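Local coordinates for protein N-acyl-D-glutamate deacylase (Bordetella bronchiseptica, PDB 3GIQ) that probably hydrolyses the amide bond of N-acyl-D-glutamate, releasing D-glutamate and a carboxylate, at a two-zinc centre in a TIM-barrel amidohydrolase fold, at residues A[90-95]-A[140-145]; A[112-117]-A[368-373]; A[188-193]-A[216-221]; A[283-288]-A[346-351]. All blocks are in the same frame, centred on the assembly; numbering follows the deposited sequence.

Contact 1 comes first along the chain, setting strand 87-92 beside strand 139-145 and so closing a loop of 44 residues that contains helix 124-133. That loop also carries residues 112-117, which pair much later with 368-373, so contacts 1 and 2 cross. Contact 3 closes a short loop around helix 198-210, and contact 4 ties residues 283-288, which run into strand 286-290, to the beginning of helix 348-356; both nest inside the long span closed by contact 2. Contacts 1 and 3 share a zinc ion and adjoin through Leu143 and Thr216. Contacts 1, 3 and 4 all reach the bound phosphonamidate-type ligand G01, with Leu114 of contact 2 also beside it.

Contact 1. Residues A[90-95]-A[140-145]; sequences VVVGNC and VAALVG. With ZN (zinc ion), chain E; ZN (zinc ion), chain D; G01 (N-[(R)-hydroxy(methyl)phosphoryl]-D-glutamic acid), chain C.
Two neighbouring parallel strands of the TIM barrel meet here, Val90 to Val92 beside the strand 140-145, and the first runs on toward the metal centre. Their axes approach to 4.6 Å at an angle of 22°. Three backbone bonds set the register: Ala141 N to Val90 O, Val92 N to Ala141 O (2.9 Å) and Leu143 N to Val92 O, the first nearly straight at 175°. Val91 and Ala141 share one face, where Val91 CG2 lies against Ala141 CB. With CG1 anti to the backbone N (chi1 178°), Val91 directs that methyl to Leu143 CD1, 3.7 Å away. The same CD1 lies 3.3 Å from Asn94 OD1, while Asn94 ND2 bonds to Gly67 O. On the face shared by Val90, Val92, Val140 and Ala142, Val92 CG2 touches both Val140 CG1 and Ala142 CB. Strand 87-92 reaches Cys95 through the turn at Gly93 and Asn94. There Cys95 SG bridges the metals, 2.3 Å from the zinc ion of chain D and 2.4 Å from that of chain E; His66, His68, His218 and His248 supply further ligands. Sharing one sulfur between two zinc ions probably helps fix their spacing.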
# COMPACT_ATOMS: atom_id res chain seq x y z
N VAL A 90 2.87 7.10 1.67
CA VAL A 90 2.65 5.67 1.74
C VAL A 90 2.07 5.28 3.08
O VAL A 90 2.44 5.84 4.12
CB VAL A 90 3.96 4.88 1.50
CG1 VAL A 90 5.00 5.25 2.56
CG2 VAL A 90 3.68 3.38 1.53
N VAL A 91 1.13 4.34 3.06
CA VAL A 91 0.52 3.84 4.28
C VAL A 91 1.17 2.49 4.53
O VAL A 91 1.01 1.56 3.74
CB VAL A 91 -1.00 3.64 4.14
CG1 VAL A 91 -1.58 3.06 5.43
CG2 VAL A 91 -1.67 4.98 3.82
N VAL A 92 1.94 2.38 5.61
CA VAL A 92 2.61 1.13 5.93
C VAL A 92 1.89 0.36 7.05
O VAL A 92 0.87 0.83 7.56
CB VAL A 92 4.07 1.39 6.35
CG1 VAL A 92 4.82 2.04 5.20
CG2 VAL A 92 4.11 2.29 7.58
N GLY A 93 2.42 -0.81 7.39
CA GLY A 93 1.83 -1.63 8.44
C GLY A 93 0.61 -2.43 8.01
O GLY A 93 -0.31 -2.65 8.79
N ASN A 94 0.63 -2.91 6.77
CA ASN A 94 -0.49 -3.67 6.22
C ASN A 94 -0.46 -5.18 6.43
O ASN A 94 0.56 -5.75 6.83
CB ASN A 94 -0.60 -3.37 4.71
CG ASN A 94 -1.17 -2.00 4.43
OD1 ASN A 94 -2.37 -1.79 4.57
ND2 ASN A 94 -0.32 -1.06 4.04
N CYS A 95 -1.59 -5.82 6.16
CA CYS A 95 -1.74 -7.27 6.26
C CYS A 95 -1.36 -7.90 7.60
O CYS A 95 -0.88 -9.03 7.65
CB CYS A 95 -0.94 -7.93 5.13
SG CYS A 95 -1.45 -7.30 3.51
N VAL A 140 4.69 9.45 5.54
CA VAL A 140 4.39 8.12 6.04
C VAL A 140 3.24 8.07 7.05
O VAL A 140 3.25 8.78 8.05
CB VAL A 140 5.64 7.50 6.71
CG1 VAL A 140 5.33 6.10 7.21
CG2 VAL A 140 6.80 7.48 5.73
N ALA A 141 2.26 7.22 6.76
CA ALA A 141 1.12 7.01 7.65
C ALA A 141 1.28 5.56 8.07
O ALA A 141 1.72 4.73 7.27
CB ALA A 141 -0.19 7.20 6.90
N ALA A 142 0.94 5.23 9.31
CA ALA A 142 1.11 3.86 9.77
C ALA A 142 -0.08 3.21 10.45
O ALA A 142 -0.79 3.83 11.24
CB ALA A 142 2.33 3.79 10.71
N LEU A 143 -0.28 1.93 10.12
CA LEU A 143 -1.33 1.11 10.70
C LEU A 143 -0.60 0.17 11.65
O LEU A 143 0.59 -0.10 11.45
CB LEU A 143 -2.00 0.26 9.62
CG LEU A 143 -2.78 0.93 8.49
CD1 LEU A 143 -2.74 0.04 7.25
CD2 LEU A 143 -4.21 1.18 8.95
N VAL A 144 -1.28 -0.31 12.68
CA VAL A 144 -0.64 -1.26 13.59
C VAL A 144 -1.13 -2.64 13.20
O VAL A 144 -2.32 -2.85 13.00
CB VAL A 144 -0.98 -0.96 15.08
CG1 VAL A 144 -2.47 -0.97 15.29
CG2 VAL A 144 -0.31 -1.99 15.98
N GLY A 145 -0.20 -3.59 13.09
CA GLY A 145 -0.57 -4.93 12.68
C GLY A 145 -1.13 -5.83 13.76
O GLY A 145 -0.59 -5.92 14.86
ZN ZN E . 0.24 -6.52 1.94
ZN ZN D . -1.92 -9.20 2.32
CD G01 C . -1.77 -14.56 -1.76
CG G01 C . -1.93 -13.04 -1.73
CB G01 C . -0.64 -12.38 -1.23
CA G01 C . -0.54 -10.84 -1.15
C G01 C . -0.69 -10.25 -2.57
C6 G01 C . 2.34 -9.63 1.56
P G01 C . 0.68 -9.59 0.92
OPA G01 C . 0.32 -8.06 0.67
OPB G01 C . -0.25 -10.19 1.91
N G01 C . 0.71 -10.32 -0.53
O G01 C . 0.32 -10.13 -3.28
OXT G01 C . -1.84 -9.93 -2.91
OE1 G01 C . -1.09 -15.04 -2.70
OE2 G01 C . -2.32 -15.20 -0.85

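Contact 2. Residues A[112-117]-A[368-373]; sequences LALLGE and PNDARP
Asn369 reaches from one loop to another at the mouth of the TIM barrel: residues 368-373 follow strand 360-362, and the loop of residues 112-117 precedes helix 124-133. Its CB lies 3.7 Å from Leu114 O, the carbonyl of a short turn whose backbone angles are helical. CG stands anti to the backbone N (chi1 -162°), which carries the amide over Gly116, with CG 3.8 Å from Gly116 CA. At the tip the two branches part. OD1 is 3.6 Å from Gly116 CA, whereas ND2 gives a weak hydrogen bond to a water at 2.8 Å. Glu117 N donates to that same water, which therefore accepts from both loops and bridges them where no direct hydrogen bond crosses the contact. Within 112-117, Leu115 N bonds to Leu112 O and Gly116 N to Ala113 O, so the turn that receives Asn369 is held by its own backbone. Deeper in, Leu114 leans against the carboxylate of Asp370 and also touches G01, while Trp306 of strand 303-307 packs on both residues. Asp370 OD2 makes a weak hydrogen bond with Thr305 OG1. The Leu114-Asp370 contact itself runs from the methyl CD2 to OD1, 4.0 Å apart.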
# COMPACT_ATOMS: atom_id res chain seq x y z
N LEU A 112 6.26 -11.47 8.89
CA LEU A 112 7.04 -10.34 9.40
C LEU A 112 8.38 -10.18 8.68
O LEU A 112 8.87 -9.06 8.52
CB LEU A 112 7.28 -10.49 10.90
CG LEU A 112 6.20 -9.90 11.81
CD1 LEU A 112 6.51 -10.24 13.26
CD2 LEU A 112 6.15 -8.39 11.62
N ALA A 113 8.95 -11.29 8.24
CA ALA A 113 10.24 -11.25 7.55
C ALA A 113 10.19 -10.37 6.31
O ALA A 113 11.21 -9.79 5.91
CB ALA A 113 10.66 -12.67 7.16
N LEU A 114 9.01 -10.25 5.70
CA LEU A 114 8.87 -9.44 4.49
C LEU A 114 9.16 -7.96 4.71
O LEU A 114 9.46 -7.24 3.75
CB LEU A 114 7.45 -9.59 3.92
CG LEU A 114 7.06 -10.97 3.40
CD1 LEU A 114 5.64 -10.92 2.85
CD2 LEU A 114 8.04 -11.40 2.31
N LEU A 115 9.08 -7.51 5.95
CA LEU A 115 9.34 -6.10 6.25
C LEU A 115 10.83 -5.79 6.26
O LEU A 115 11.23 -4.66 6.00
CB LEU A 115 8.73 -5.73 7.60
CG LEU A 115 7.23 -5.95 7.73
CD1 LEU A 115 6.75 -5.45 9.08
CD2 LEU A 115 6.50 -5.24 6.60
N GLY A 116 11.64 -6.79 6.56
CA GLY A 116 13.07 -6.58 6.61
C GLY A 116 13.68 -7.15 7.88
O GLY A 116 12.96 -7.70 8.72
N GLU A 117 14.99 -7.00 8.03
CA GLU A 117 15.70 -7.53 9.19
C GLU A 117 15.92 -6.55 10.35
O GLU A 117 16.42 -6.95 11.39
CB GLU A 117 17.04 -8.10 8.75
CG GLU A 117 16.93 -9.40 7.98
CD GLU A 117 18.26 -9.91 7.48
OE1 GLU A 117 19.25 -9.84 8.25
OE2 GLU A 117 18.33 -10.39 6.33
N PRO A 368 9.80 -4.42 -0.85
CA PRO A 368 11.14 -3.83 -0.98
C PRO A 368 12.34 -4.62 -0.48
O PRO A 368 13.48 -4.30 -0.84
CB PRO A 368 10.99 -2.49 -0.28
CG PRO A 368 10.05 -2.81 0.83
CD PRO A 368 9.00 -3.66 0.12
N ASN A 369 12.11 -5.65 0.33
CA ASN A 369 13.22 -6.45 0.86
C ASN A 369 13.54 -7.66 -0.03
O ASN A 369 14.62 -8.25 0.09
CB ASN A 369 12.87 -6.94 2.27
CG ASN A 369 14.10 -7.39 3.05
OD1 ASN A 369 14.08 -8.43 3.71
ND2 ASN A 369 15.17 -6.61 2.98
N ASP A 370 12.62 -8.02 -0.91
CA ASP A 370 12.79 -9.17 -1.81
C ASP A 370 13.98 -9.05 -2.75
O ASP A 370 14.24 -7.99 -3.31
CB ASP A 370 11.52 -9.36 -2.65
CG ASP A 370 10.36 -9.91 -1.85
OD1 ASP A 370 10.40 -9.88 -0.60
OD2 ASP A 370 9.38 -10.36 -2.48
N ALA A 371 14.70 -10.15 -2.93
CA ALA A 371 15.86 -10.18 -3.82
C ALA A 371 15.44 -9.97 -5.28
O ALA A 371 16.10 -9.24 -6.03
CB ALA A 371 16.60 -11.52 -3.68
N ARG A 372 14.36 -10.62 -5.68
CA ARG A 372 13.83 -10.49 -7.04
C ARG A 372 12.34 -10.28 -6.84
O ARG A 372 11.53 -11.20 -6.98
CB ARG A 372 14.09 -11.77 -7.84
CG ARG A 372 13.66 -11.68 -9.30
CD ARG A 372 14.44 -10.59 -10.04
NE ARG A 372 15.87 -10.89 -10.09
CZ ARG A 372 16.41 -11.84 -10.84
NH1 ARG A 372 15.64 -12.60 -11.61
NH2 ARG A 372 17.72 -12.05 -10.82
N PRO A 373 11.95 -9.03 -6.53
CA PRO A 373 10.55 -8.66 -6.29
C PRO A 373 9.60 -8.68 -7.46
O PRO A 373 9.99 -8.73 -8.63
CB PRO A 373 10.68 -7.26 -5.71
CG PRO A 373 11.81 -6.69 -6.52
CD PRO A 373 12.82 -7.84 -6.50
O HOH W 1 16.36 -6.39 5.55

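Contact 3. Residues A[188-193]-A[216-221]; sequences LAYQPG and TSHIRN. With ZN (zinc ion), chain D; G01 (N-[(R)-hydroxy(methyl)phosphoryl]-D-glutamic acid), chain C.
Tyr190 and His218 converge on a single ligand oxygen, one by a hydrogen bond and the other through a metal. Tyr190 OH donates to G01 OPB over 2.7 Å, and His218 ND1 binds the zinc ion of chain D at 2.0 Å, the metal that OPB also ligates at 2.0 Å. OPB lies near the plane of each ring, at its edge. The rings are turned obliquely against each other, planes at 64° and centroids 4.8 Å apart, with Tyr190 CE2 3.5 Å from His218 ND1. His218 CG is anti to the backbone N (chi1 172°), a torsion that swings the imidazole to the metal. Tyr190 OH has a second partner in Thr289. G01 resembles the tetrahedral species expected in amide hydrolysis, so these bonds are consistent with recognition of an anionic intermediate.

Behind the rings, Leu188 N donates to His218 O (3.0 Å). Leu188 CB packs 3.5 Å from Arg220 N, and Ala189 CB rests against Arg220 O at 3.4 Å and, obliquely, against the imidazole. The guanidinium of Arg220 is tied to Glu232 by a salt bridge. The contact thus joins the loop between strand 183-187 and helix 198-210 to the end of strand 214-218, with helix 226-240 packing through Val233 against Ser217 and Ile219.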
# COMPACT_ATOMS: atom_id res chain seq x y z
N LEU A 188 -5.63 -12.25 8.12
CA LEU A 188 -6.40 -13.44 8.46
C LEU A 188 -6.04 -14.71 7.70
O LEU A 188 -6.44 -15.80 8.10
CB LEU A 188 -7.89 -13.14 8.31
CG LEU A 188 -8.35 -11.90 9.08
CD1 LEU A 188 -9.85 -11.71 8.91
CD2 LEU A 188 -8.00 -12.05 10.57
N ALA A 189 -5.29 -14.58 6.61
CA ALA A 189 -4.89 -15.75 5.84
C ALA A 189 -3.54 -16.26 6.33
O ALA A 189 -3.04 -17.28 5.84
CB ALA A 189 -4.80 -15.39 4.35
N TYR A 190 -2.97 -15.56 7.31
CA TYR A 190 -1.66 -15.90 7.87
C TYR A 190 -1.70 -16.17 9.37
O TYR A 190 -2.63 -15.75 10.06
CB TYR A 190 -0.67 -14.74 7.68
CG TYR A 190 -0.47 -14.24 6.27
CD1 TYR A 190 0.07 -15.08 5.29
CD2 TYR A 190 -0.73 -12.91 5.93
CE1 TYR A 190 0.35 -14.60 4.01
CE2 TYR A 190 -0.46 -12.42 4.66
CZ TYR A 190 0.09 -13.27 3.70
OH TYR A 190 0.39 -12.79 2.45
N GLN A 191 -0.68 -16.85 9.87
CA GLN A 191 -0.57 -17.09 11.31
C GLN A 191 0.13 -15.83 11.81
O GLN A 191 0.96 -15.26 11.11
CB GLN A 191 0.30 -18.31 11.59
CG GLN A 191 -0.33 -19.63 11.16
CD GLN A 191 -1.64 -19.90 11.86
OE1 GLN A 191 -1.73 -19.82 13.08
NE2 GLN A 191 -2.67 -20.23 11.08
N PRO A 192 -0.19 -15.38 13.04
CA PRO A 192 -1.14 -15.94 14.01
C PRO A 192 -2.57 -15.40 13.87
O PRO A 192 -3.49 -15.93 14.49
CB PRO A 192 -0.52 -15.53 15.33
CG PRO A 192 -0.05 -14.14 15.02
CD PRO A 192 0.58 -14.28 13.64
N GLY A 193 -2.74 -14.37 13.05
CA GLY A 193 -4.06 -13.78 12.86
C GLY A 193 -5.18 -14.74 12.51
O GLY A 193 -6.33 -14.54 12.92
N THR A 216 -7.98 -2.26 8.16
CA THR A 216 -7.68 -2.64 6.78
C THR A 216 -7.43 -4.13 6.89
O THR A 216 -6.80 -4.59 7.84
CB THR A 216 -6.44 -1.91 6.23
OG1 THR A 216 -5.27 -2.31 6.97
CG2 THR A 216 -6.62 -0.40 6.34
N SER A 217 -7.94 -4.90 5.94
CA SER A 217 -7.78 -6.33 6.06
C SER A 217 -7.38 -7.16 4.86
O SER A 217 -7.85 -6.96 3.74
CB SER A 217 -9.08 -6.93 6.61
OG SER A 217 -9.03 -8.34 6.69
N HIS A 218 -6.46 -8.09 5.13
CA HIS A 218 -6.06 -9.07 4.15
C HIS A 218 -7.00 -10.14 4.68
O HIS A 218 -6.77 -10.72 5.75
CB HIS A 218 -4.61 -9.50 4.36
CG HIS A 218 -4.20 -10.66 3.50
ND1 HIS A 218 -2.96 -10.75 2.91
CD2 HIS A 218 -4.87 -11.78 3.14
CE1 HIS A 218 -2.88 -11.88 2.22
NE2 HIS A 218 -4.03 -12.52 2.35
N ILE A 219 -8.09 -10.38 3.96
CA ILE A 219 -9.11 -11.32 4.40
C ILE A 219 -8.67 -12.77 4.59
O ILE A 219 -7.60 -13.18 4.13
CB ILE A 219 -10.35 -11.23 3.50
CG1 ILE A 219 -10.01 -11.65 2.07
CG2 ILE A 219 -10.85 -9.78 3.51
CD1 ILE A 219 -11.17 -11.45 1.10
N ARG A 220 -9.51 -13.55 5.27
CA ARG A 220 -9.20 -14.94 5.60
C ARG A 220 -8.79 -15.83 4.44
O ARG A 220 -7.90 -16.66 4.58
CB ARG A 220 -10.36 -15.57 6.37
CG ARG A 220 -9.99 -16.86 7.09
CD ARG A 220 -11.11 -17.30 8.03
NE ARG A 220 -11.32 -16.34 9.11
CZ ARG A 220 -10.56 -16.25 10.20
NH1 ARG A 220 -9.53 -17.06 10.38
NH2 ARG A 220 -10.84 -15.34 11.12
N ASN A 221 -9.45 -15.68 3.30
CA ASN A 221 -9.12 -16.50 2.13
C ASN A 221 -9.51 -15.74 0.88
O ASN A 221 -10.56 -15.10 0.83
CB ASN A 221 -9.87 -17.84 2.21
CG ASN A 221 -9.50 -18.78 1.08
OD1 ASN A 221 -10.07 -18.72 -0.01
ND2 ASN A 221 -8.52 -19.64 1.33
ZN ZN D . -1.92 -9.20 2.32
CD G01 C . -1.77 -14.56 -1.76
CG G01 C . -1.93 -13.04 -1.73
CB G01 C . -0.64 -12.38 -1.23
CA G01 C . -0.54 -10.84 -1.15
C G01 C . -0.69 -10.25 -2.57
C6 G01 C . 2.34 -9.63 1.56
P G01 C . 0.68 -9.59 0.92
OPA G01 C . 0.32 -8.06 0.67
OPB G01 C . -0.25 -10.19 1.91
N G01 C . 0.71 -10.32 -0.53
O G01 C . 0.32 -10.13 -3.28
OXT G01 C . -1.84 -9.93 -2.91
OE1 G01 C . -1.09 -15.04 -2.70
OE2 G01 C . -2.32 -15.20 -0.85

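Contact 4. Residues A[283-288]-A[346-351]; sequences PYPGSS and MDEDEV. With G01 (N-[(R)-hydroxy(methyl)phosphoryl]-D-glutamic acid), chain C.
Pro283 meets the 346-351 segment at the approach to strand 286-290, its CA 4.3 Å from Val351 CG1. Next, Tyr284 presents its backbone rather than its ring: Tyr284 O lies near Val351 CG2 and the methyl of Met346, while the ring packs edge-to-face on His374. Pro285 carries the centre of the contact. Its carbonyl O accepts from Met346 N at 3.1 Å, and its CD lies 3.3 Å from Glu348 OE2. Pro285 N has no hydrogen to offer that carboxylate, so no hydrogen bond forms between Pro285 N and Glu348 OE2; Glu348 OE1 instead bonds to Tyr388. Beyond it, the Met346 chain, bent at chi2 (94°), folds its CE to 3.7 Å from Gly286 C. Ser287 OG then donates to G01 OE1 over 2.7 Å. Ser288 binds the ligand in both directions, Ser288 N to G01 O and G01 N to Ser288 O, each 2.8 Å, a reciprocal pair resembling a hydrogen-bonded pair of antiparallel strands. On the facing segment Asp347 caps helix 348-356 through OD1 to Asp349 N. The ligand-binding strand 286-290 pairs with strand 339-344, and helix 376-391 packs through Tyr388 on Pro283 and Val351.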
# COMPACT_ATOMS: atom_id res chain seq x y z
N PRO A 283 -2.23 -3.35 -10.12
CA PRO A 283 -2.56 -3.75 -11.49
C PRO A 283 -1.85 -4.95 -12.12
O PRO A 283 -1.28 -4.83 -13.21
CB PRO A 283 -2.32 -2.46 -12.27
CG PRO A 283 -1.10 -1.92 -11.59
CD PRO A 283 -1.38 -2.14 -10.11
N TYR A 284 -1.90 -6.10 -11.46
CA TYR A 284 -1.25 -7.32 -11.96
C TYR A 284 -2.05 -8.56 -11.59
O TYR A 284 -2.73 -8.58 -10.56
CB TYR A 284 0.15 -7.45 -11.37
CG TYR A 284 1.06 -6.26 -11.59
CD1 TYR A 284 2.01 -6.26 -12.62
CD2 TYR A 284 0.99 -5.16 -10.76
CE1 TYR A 284 2.88 -5.18 -12.79
CE2 TYR A 284 1.85 -4.08 -10.92
CZ TYR A 284 2.79 -4.09 -11.93
OH TYR A 284 3.65 -3.02 -12.05
N PRO A 285 -1.97 -9.62 -12.42
CA PRO A 285 -2.68 -10.89 -12.20
C PRO A 285 -1.86 -11.91 -11.41
O PRO A 285 -2.20 -13.09 -11.38
CB PRO A 285 -2.97 -11.35 -13.62
CG PRO A 285 -1.70 -10.97 -14.32
CD PRO A 285 -1.39 -9.58 -13.77
N GLY A 286 -0.78 -11.45 -10.79
CA GLY A 286 0.04 -12.35 -10.00
C GLY A 286 0.23 -11.73 -8.63
O GLY A 286 0.42 -10.52 -8.52
N SER A 287 0.16 -12.54 -7.57
CA SER A 287 0.35 -12.01 -6.22
C SER A 287 1.78 -12.31 -5.78
O SER A 287 2.56 -12.87 -6.53
CB SER A 287 -0.64 -12.67 -5.25
OG SER A 287 -0.37 -14.06 -5.11
N SER A 288 2.12 -11.91 -4.56
CA SER A 288 3.45 -12.17 -4.04
C SER A 288 3.48 -12.06 -2.52
O SER A 288 3.03 -11.07 -1.94
CB SER A 288 4.47 -11.19 -4.64
OG SER A 288 5.79 -11.51 -4.21
N MET A 346 -4.59 -14.98 -10.87
CA MET A 346 -5.75 -14.13 -11.07
C MET A 346 -6.05 -13.87 -12.55
O MET A 346 -5.21 -14.11 -13.42
CB MET A 346 -5.57 -12.79 -10.35
CG MET A 346 -5.50 -12.90 -8.83
SD MET A 346 -3.82 -13.02 -8.18
CE MET A 346 -3.37 -11.29 -8.15
N ASP A 347 -7.27 -13.40 -12.81
CA ASP A 347 -7.74 -13.06 -14.15
C ASP A 347 -7.55 -11.55 -14.28
O ASP A 347 -8.23 -10.78 -13.60
CB ASP A 347 -9.22 -13.41 -14.28
CG ASP A 347 -9.81 -13.00 -15.62
OD1 ASP A 347 -9.15 -12.27 -16.40
OD2 ASP A 347 -10.96 -13.40 -15.90
N GLU A 348 -6.62 -11.12 -15.13
CA GLU A 348 -6.36 -9.69 -15.31
C GLU A 348 -7.60 -8.89 -15.70
O GLU A 348 -7.69 -7.70 -15.38
CB GLU A 348 -5.25 -9.48 -16.34
CG GLU A 348 -4.91 -8.02 -16.61
CD GLU A 348 -4.26 -7.32 -15.43
OE1 GLU A 348 -3.81 -6.16 -15.60
OE2 GLU A 348 -4.21 -7.90 -14.33
N ASP A 349 -8.54 -9.52 -16.39
CA ASP A 349 -9.76 -8.79 -16.76
C ASP A 349 -10.55 -8.49 -15.51
O ASP A 349 -11.20 -7.44 -15.41
CB ASP A 349 -10.63 -9.61 -17.73
CG ASP A 349 -10.00 -9.75 -19.10
OD1 ASP A 349 -9.37 -8.78 -19.57
OD2 ASP A 349 -10.16 -10.83 -19.70
N GLU A 350 -10.51 -9.40 -14.55
CA GLU A 350 -11.23 -9.21 -13.30
C GLU A 350 -10.52 -8.17 -12.43
O GLU A 350 -11.18 -7.37 -11.75
CB GLU A 350 -11.34 -10.54 -12.54
CG GLU A 350 -12.03 -10.42 -11.19
CD GLU A 350 -12.62 -11.73 -10.73
OE1 GLU A 350 -11.93 -12.76 -10.82
OE2 GLU A 350 -13.78 -11.72 -10.27
N VAL A 351 -9.19 -8.17 -12.46
CA VAL A 351 -8.42 -7.19 -11.70
C VAL A 351 -8.87 -5.80 -12.13
O VAL A 351 -9.06 -4.90 -11.31
CB VAL A 351 -6.90 -7.33 -11.97
CG1 VAL A 351 -6.15 -6.15 -11.34
CG2 VAL A 351 -6.39 -8.65 -11.41
CD G01 C . -1.77 -14.56 -1.76
CG G01 C . -1.93 -13.04 -1.73
CB G01 C . -0.64 -12.38 -1.23
CA G01 C . -0.54 -10.84 -1.15
C G01 C . -0.69 -10.25 -2.57
C6 G01 C . 2.34 -9.63 1.56
P G01 C . 0.68 -9.59 0.92
OPA G01 C . 0.32 -8.06 0.67
OPB G01 C . -0.25 -10.19 1.91
N G01 C . 0.71 -10.32 -0.53
O G01 C . 0.32 -10.13 -3.28
OXT G01 C . -1.84 -9.93 -2.91
OE1 G01 C . -1.09 -15.04 -2.70
OE2 G01 C . -2.32 -15.20 -0.85